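Local structure of Cd1 (Flavonifractor plautii, 7D39) at residues Phe90-Thr95 against Ser147-Arg152; Gly96-Ile101 against Cys155-Leu160. The protein binds flavin mononucleotide and, as a flavone reductase of the flavodoxin-like family, probably reduces a carbon-carbon double bond of flavones and flavonols to start their breakdown by gut bacteria. All coordinates share one frame; numbering follows the deposited sequence.

How the contacts relate
From the N terminus, after strands 2-7 and 32-37, the chain forms strand 82-88 of the parallel sheet, turns through the loop holding 90-95 and enters helix 96-109. Further helices lead to strand 138-144, the next strand of the sheet, whose following loop holds 147-152 and leads into helix 153-162. Contact 1 closes this excursion at the two loops, where the flavin ring lies; contact 2 closes it again between the two helices that follow. The segments alternate along the chain, so the contacts cross. They also touch, Ala-94 N lying 2.8 Å from Asp-156 OD2 in a probable hydrogen bond, and together they tie two beta-alpha units of a flavodoxin-like fold side by side.

Contact 1 of 2, residues Phe90-Thr95 against Ser147-Arg152; sequences FEKGAT and SDWVTR. With FMN (flavin mononucleotide), chain B.
Lys-92 and Trp-149 meet beside the pyrimidine end of the flavin, an example of two loops that pack on each other and share one cofactor. The lysine CG lies 3.9 Å from the tryptophan CB, and the two side chains cross obliquely. Beyond CG the lysine is extended, carrying NZ to 5.3 Å from the centre of the six-membered ring of Trp-149, at most a weak cation-pi attraction. Thr-151 lies alongside the same lysine, pointing the same way, with OG1 near CD.

The backbones of both loops read the edge of the isoalloxazine. Lys-92 N donates to FMN O4 over 2.9 Å, and Glu-91 N donates to FMN N5 at a N-H...N angle of 150°. From the other loop, Trp-149 O accepts from FMN N3 at 2.8 Å, while Ser-147 N gives FMN O2 a nearly straight bond (170°). Phe-90 covers the benzenoid end, its CE1 3.6 Å from FMN C8.

Second-shell contacts set these groups. Ser-147 OG, turned between its own backbone N and carbonyl carbon (chi1 72°), accepts from Trp-149 N at 3.0 Å and so closes an ST turn. Thr-95 CG2 sits over the centre of the Phe-90 ring, 3.4 Å above its plane. A water receives a weak bond from Arg-152 NH1 and donates to Glu-91 O. Farther out, Thr-95 OG1 accepts from Phe-98 N as the N-cap of helix 96-109. The two loops follow strands 82-88 and 138-144, neighbours in the parallel sheet, and lead into helices 96-109 and 153-162.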
loop_
_atom_site.group_PDB
_atom_site.type_symbol
_atom_site.label_atom_id
_atom_site.label_comp_id
_atom_site.label_asym_id
_atom_site.label_seq_id
_atom_site.Cartn_x
_atom_site.Cartn_y
_atom_site.Cartn_z
ATOM N N PHE A 90 2.855 -14.770 1.282
ATOM C CA PHE A 90 4.140 -15.427 1.053
ATOM C C PHE A 90 5.079 -15.004 2.183
ATOM O O PHE A 90 5.265 -13.806 2.406
ATOM C CB PHE A 90 4.770 -15.023 -0.298
ATOM C CG PHE A 90 4.110 -15.603 -1.536
ATOM C CD1 PHE A 90 3.028 -16.476 -1.468
ATOM C CD2 PHE A 90 4.604 -15.258 -2.797
ATOM C CE1 PHE A 90 2.455 -16.990 -2.640
ATOM C CE2 PHE A 90 4.035 -15.753 -3.961
ATOM C CZ PHE A 90 2.949 -16.629 -3.884
ATOM N N GLU A 91 5.655 -15.967 2.904
ATOM C CA GLU A 91 6.562 -15.686 4.028
ATOM C C GLU A 91 6.015 -14.600 4.965
ATOM O O GLU A 91 6.699 -13.633 5.310
ATOM C CB GLU A 91 7.956 -15.303 3.519
ATOM C CG GLU A 91 8.563 -16.390 2.634
ATOM C CD GLU A 91 8.316 -16.131 1.170
ATOM O OE1 GLU A 91 8.434 -14.962 0.758
ATOM O OE2 GLU A 91 7.999 -17.079 0.420
ATOM N N LYS A 92 4.747 -14.754 5.357
ATOM C CA LYS A 92 4.121 -13.896 6.364
ATOM C C LYS A 92 4.061 -12.459 5.862
ATOM O O LYS A 92 4.415 -11.522 6.594
ATOM C CB LYS A 92 5.098 -13.599 7.493
ATOM C CG LYS A 92 5.355 -14.793 8.377
ATOM C CD LYS A 92 6.527 -14.525 9.284
ATOM C CE LYS A 92 6.906 -15.784 10.027
ATOM N NZ LYS A 92 8.181 -15.648 10.769
ATOM N N GLY A 93 3.635 -12.266 4.623
ATOM C CA GLY A 93 3.573 -10.918 4.110
ATOM C C GLY A 93 2.883 -11.110 2.779
ATOM O O GLY A 93 2.461 -12.220 2.448
ATOM N N ALA A 94 2.770 -10.043 1.998
ATOM C CA ALA A 94 2.171 -10.159 0.679
ATOM C C ALA A 94 3.194 -10.715 -0.314
ATOM O O ALA A 94 4.370 -10.891 0.005
ATOM C CB ALA A 94 1.636 -8.808 0.237
ATOM N N THR A 95 2.737 -11.000 -1.532
ATOM C CA THR A 95 3.619 -11.612 -2.523
ATOM C C THR A 95 4.656 -10.611 -3.035
ATOM O O THR A 95 4.477 -9.392 -2.961
ATOM C CB THR A 95 2.837 -12.164 -3.712
ATOM O OG1 THR A 95 2.222 -11.082 -4.422
ATOM C CG2 THR A 95 1.763 -13.202 -3.268
ATOM N N SER A 147 -1.426 -21.025 6.205
ATOM C CA SER A 147 -1.162 -21.364 7.607
ATOM C C SER A 147 -1.462 -20.197 8.538
ATOM O O SER A 147 -2.294 -19.350 8.217
ATOM C CB SER A 147 0.294 -21.793 7.794
ATOM O OG SER A 147 1.164 -20.676 7.690
ATOM N N ASP A 148 -0.804 -20.145 9.699
ATOM C CA ASP A 148 -0.890 -18.986 10.577
ATOM C C ASP A 148 0.360 -18.107 10.511
ATOM O O ASP A 148 0.556 -17.242 11.366
ATOM C CB ASP A 148 -1.167 -19.427 12.021
ATOM C CG ASP A 148 -0.038 -20.252 12.617
ATOM O OD1 ASP A 148 0.903 -20.608 11.886
ATOM O OD2 ASP A 148 -0.104 -20.562 13.827
ATOM N N TRP A 149 1.206 -18.309 9.510
ATOM C CA TRP A 149 2.360 -17.441 9.278
ATOM C C TRP A 149 1.866 -16.225 8.507
ATOM O O TRP A 149 1.963 -16.153 7.279
ATOM C CB TRP A 149 3.443 -18.175 8.491
ATOM C CG TRP A 149 4.141 -19.302 9.185
ATOM C CD1 TRP A 149 3.656 -20.094 10.202
ATOM C CD2 TRP A 149 5.470 -19.762 8.924
ATOM N NE1 TRP A 149 4.602 -21.013 10.575
ATOM C CE2 TRP A 149 5.727 -20.821 9.813
ATOM C CE3 TRP A 149 6.476 -19.362 8.039
ATOM C CZ2 TRP A 149 6.946 -21.507 9.820
ATOM C CZ3 TRP A 149 7.682 -20.045 8.052
ATOM C CH2 TRP A 149 7.903 -21.099 8.935
ATOM N N VAL A 150 1.328 -15.252 9.242
ATOM C CA VAL A 150 0.544 -14.185 8.621
ATOM C C VAL A 150 0.755 -12.811 9.271
ATOM O O VAL A 150 -0.100 -11.928 9.164
ATOM C CB VAL A 150 -0.944 -14.570 8.651
ATOM C CG1 VAL A 150 -1.160 -15.953 8.000
ATOM C CG2 VAL A 150 -1.434 -14.586 10.080
ATOM N N THR A 151 1.894 -12.602 9.917
ATOM C CA THR A 151 2.047 -11.462 10.820
ATOM C C THR A 151 2.513 -10.176 10.142
ATOM O O THR A 151 2.647 -9.155 10.825
ATOM C CB THR A 151 3.027 -11.803 11.941
ATOM O OG1 THR A 151 4.232 -12.340 11.372
ATOM C CG2 THR A 151 2.428 -12.818 12.868
ATOM N N ARG A 152 2.769 -10.181 8.836
ATOM C CA ARG A 152 3.267 -8.988 8.170
ATOM C C ARG A 152 2.411 -8.531 6.998
ATOM O O ARG A 152 2.679 -7.458 6.438
ATOM C CB ARG A 152 4.702 -9.223 7.696
ATOM C CG ARG A 152 5.624 -9.735 8.785
ATOM C CD ARG A 152 7.059 -9.836 8.304
ATOM N NE ARG A 152 7.698 -8.527 8.269
ATOM C CZ ARG A 152 8.718 -8.197 7.479
ATOM N NH1 ARG A 152 9.225 -9.082 6.636
ATOM N NH2 ARG A 152 9.230 -6.970 7.544
HETATM N N1 FMN B . 0.803 -19.213 3.609
HETATM C C2 FMN B . 0.823 -18.710 4.834
HETATM O O2 FMN B . -0.264 -18.859 5.399
HETATM N N3 FMN B . 1.933 -18.127 5.363
HETATM C C4 FMN B . 3.045 -18.030 4.598
HETATM O O4 FMN B . 4.107 -17.539 4.933
HETATM C C4A FMN B . 3.034 -18.591 3.239
HETATM N N5 FMN B . 4.075 -18.547 2.443
HETATM C C5A FMN B . 4.077 -19.011 1.194
HETATM C C6 FMN B . 5.187 -18.941 0.372
HETATM C C7 FMN B . 5.165 -19.437 -0.925
HETATM C C7M FMN B . 6.387 -19.366 -1.803
HETATM C C8 FMN B . 3.928 -20.081 -1.430
HETATM C C8M FMN B . 3.894 -20.644 -2.824
HETATM C C9 FMN B . 2.826 -20.156 -0.595
HETATM C C9A FMN B . 2.854 -19.638 0.684
HETATM N N10 FMN B . 1.742 -19.739 1.526
HETATM C C10 FMN B . 1.818 -19.192 2.785
HETATM C "C1'" FMN B . 0.519 -20.332 0.996
HETATM C "C2'" FMN B . -0.246 -19.328 0.122
HETATM O "O2'" FMN B . -0.701 -18.200 0.844
HETATM C "C3'" FMN B . -1.406 -20.039 -0.635
HETATM O "O3'" FMN B . -0.916 -21.015 -1.513
HETATM C "C4'" FMN B . -2.340 -19.040 -1.362
HETATM O "O4'" FMN B . -3.175 -18.333 -0.463
HETATM C "C5'" FMN B . -3.150 -19.756 -2.430
HETATM O "O5'" FMN B . -4.023 -18.912 -3.100
HETATM P P FMN B . -4.607 -19.005 -4.491
HETATM O O1P FMN B . -5.304 -17.835 -4.758
HETATM O O2P FMN B . -3.518 -19.127 -5.370
HETATM O O3P FMN B . -5.498 -20.112 -4.354
HETATM O O HOH W 1 7.745 -10.998 4.578
#

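Contact 2 of 2, residues Gly96-Ile101 against Cys155-Leu160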
loop_
_atom_site.group_PDB
_atom_site.type_symbol
_atom_site.label_atom_id
_atom_site.label_comp_id
_atom_site.label_asym_id
_atom_site.label_seq_id
_atom_site.Cartn_x
_atom_site.Cartn_y
_atom_site.Cartn_z
ATOM N N GLY A 96 5.753 -11.150 -3.572
ATOM C CA GLY A 96 6.752 -10.290 -4.180
ATOM C C GLY A 96 6.134 -9.325 -5.170
ATOM O O GLY A 96 6.493 -8.148 -5.214
ATOM N N LEU A 97 5.177 -9.813 -5.965
ATOM C CA LEU A 97 4.530 -8.968 -6.961
ATOM C C LEU A 97 3.767 -7.819 -6.308
ATOM O O LEU A 97 3.808 -6.683 -6.787
ATOM C CB LEU A 97 3.592 -9.815 -7.823
ATOM C CG LEU A 97 2.825 -8.993 -8.859
ATOM C CD1 LEU A 97 3.788 -8.259 -9.790
ATOM C CD2 LEU A 97 1.873 -9.877 -9.653
ATOM N N PHE A 98 3.058 -8.103 -5.217
ATOM C CA PHE A 98 2.429 -7.042 -4.448
ATOM C C PHE A 98 3.461 -6.011 -3.986
ATOM O O PHE A 98 3.209 -4.799 -4.032
ATOM C CB PHE A 98 1.689 -7.644 -3.249
ATOM C CG PHE A 98 0.763 -6.678 -2.573
ATOM C CD1 PHE A 98 1.247 -5.728 -1.690
ATOM C CD2 PHE A 98 -0.598 -6.715 -2.828
ATOM C CE1 PHE A 98 0.392 -4.834 -1.092
ATOM C CE2 PHE A 98 -1.456 -5.816 -2.243
ATOM C CZ PHE A 98 -0.969 -4.878 -1.372
ATOM N N HIS A 99 4.618 -6.470 -3.520
ATOM C CA HIS A 99 5.678 -5.529 -3.137
ATOM C C HIS A 99 6.197 -4.735 -4.330
ATOM O O HIS A 99 6.561 -3.569 -4.177
ATOM C CB HIS A 99 6.832 -6.262 -2.477
ATOM C CG HIS A 99 6.549 -6.679 -1.071
ATOM N ND1 HIS A 99 6.095 -7.936 -0.742
ATOM C CD2 HIS A 99 6.669 -6.009 0.097
ATOM C CE1 HIS A 99 5.939 -8.019 0.567
ATOM N NE2 HIS A 99 6.273 -6.861 1.098
ATOM N N THR A 100 6.241 -5.342 -5.517
ATOM C CA THR A 100 6.678 -4.631 -6.715
ATOM C C THR A 100 5.676 -3.558 -7.115
ATOM O O THR A 100 6.067 -2.437 -7.447
ATOM C CB THR A 100 6.891 -5.622 -7.852
ATOM O OG1 THR A 100 8.081 -6.344 -7.593
ATOM C CG2 THR A 100 7.048 -4.922 -9.186
ATOM N N ILE A 101 4.380 -3.882 -7.071
ATOM C CA ILE A 101 3.361 -2.873 -7.320
ATOM C C ILE A 101 3.510 -1.715 -6.341
ATOM O O ILE A 101 3.394 -0.543 -6.718
ATOM C CB ILE A 101 1.955 -3.510 -7.259
ATOM C CG1 ILE A 101 1.743 -4.396 -8.490
ATOM C CG2 ILE A 101 0.866 -2.440 -7.166
ATOM C CD1 ILE A 101 0.594 -5.390 -8.353
ATOM N N CYS A 155 0.303 -5.120 7.217
ATOM C CA CYS A 155 1.158 -3.948 7.108
ATOM C C CYS A 155 1.632 -3.760 5.670
ATOM O O CYS A 155 1.631 -2.629 5.161
ATOM C CB CYS A 155 2.316 -4.070 8.094
ATOM S SG CYS A 155 3.410 -2.632 8.199
ATOM N N ASP A 156 2.000 -4.851 4.976
ATOM C CA ASP A 156 2.316 -4.729 3.551
ATOM C C ASP A 156 1.147 -4.112 2.807
ATOM O O ASP A 156 1.328 -3.219 1.967
ATOM C CB ASP A 156 2.655 -6.085 2.922
ATOM C CG ASP A 156 3.909 -6.708 3.481
ATOM O OD1 ASP A 156 4.689 -6.017 4.153
ATOM O OD2 ASP A 156 4.128 -7.908 3.226
ATOM N N ALA A 157 -0.065 -4.594 3.084
ATOM C CA ALA A 157 -1.223 -4.065 2.376
ATOM C C ALA A 157 -1.358 -2.571 2.629
ATOM O O ALA A 157 -1.513 -1.775 1.697
ATOM C CB ALA A 157 -2.490 -4.809 2.801
ATOM N N GLY A 158 -1.283 -2.173 3.893
ATOM C CA GLY A 158 -1.362 -0.765 4.213
ATOM C C GLY A 158 -0.307 0.063 3.504
ATOM O O GLY A 158 -0.554 1.212 3.151
HETATM N N MSE A 159 0.865 -0.481 3.330
HETATM C CA MSE A 159 1.889 0.187 2.601
HETATM C C MSE A 159 1.457 0.653 1.221
HETATM O O MSE A 159 1.791 1.741 0.868
HETATM C CB MSE A 159 3.119 -0.682 2.571
HETATM C CG MSE A 159 4.330 0.199 2.512
HETATM SE SE MSE A 159 4.667 1.342 4.081
HETATM C CE MSE A 159 4.944 0.005 5.372
ATOM N N LEU A 160 0.756 -0.160 0.455
ATOM C CA LEU A 160 0.305 0.206 -0.884
ATOM C C LEU A 160 -0.631 1.411 -0.837
ATOM O O LEU A 160 -0.504 2.339 -1.645
ATOM C CB LEU A 160 -0.367 -0.991 -1.554
ATOM C CG LEU A 160 -0.992 -0.666 -2.917
ATOM C CD1 LEU A 160 0.104 -0.199 -3.875
ATOM C CD2 LEU A 160 -1.723 -1.855 -3.511
#
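Asp-156 OD2 lies 3.2 Å from His-99 NE2 and accepts a hydrogen bond from Ala-94 N, in the loop before helix 96-109. The imidazole and carboxylate planes are turned 72° apart, and the oxygen is as near to CE1 as to NE2. His-99 ND1 is hydrogen-bonded to Thr-95 O, which limits rotation of the ring.

Next to this polar pair the interface becomes apolar, a small example of a helix pair packed around an aromatic ring, with a leucine and an isoleucine beside it. Phe-98 sets CG anti to the backbone N (chi1 -167°), and its ring reaches the facing helix. CE1 meets Asp-156 O at the ring edge, 3.6 Å away, while CZ lies 3.8 Å from Ala-157 CA. The same CZ is 3.8 Å from Leu-160 CD2. The other branch of that leucine, CD1, approaches Ile-101 CG2 at 4.1 Å. An alanine at Phe-98 would probably open a gap between the helices, leaving Leu-160 CD2 and the Ala-157 backbone without their aromatic partner.

The axes of segments 96-101 and 155-160 approach to 9.9 Å and run in the same sense at 27°. Phe-98 packs edge-to-face on Phe-85 of strand 82-88, and Phe-98, Ala-157 and Leu-160 all touch Phe-141 of strand 138-144, which seats both helices against the parallel sheet of the flavodoxin-like fold.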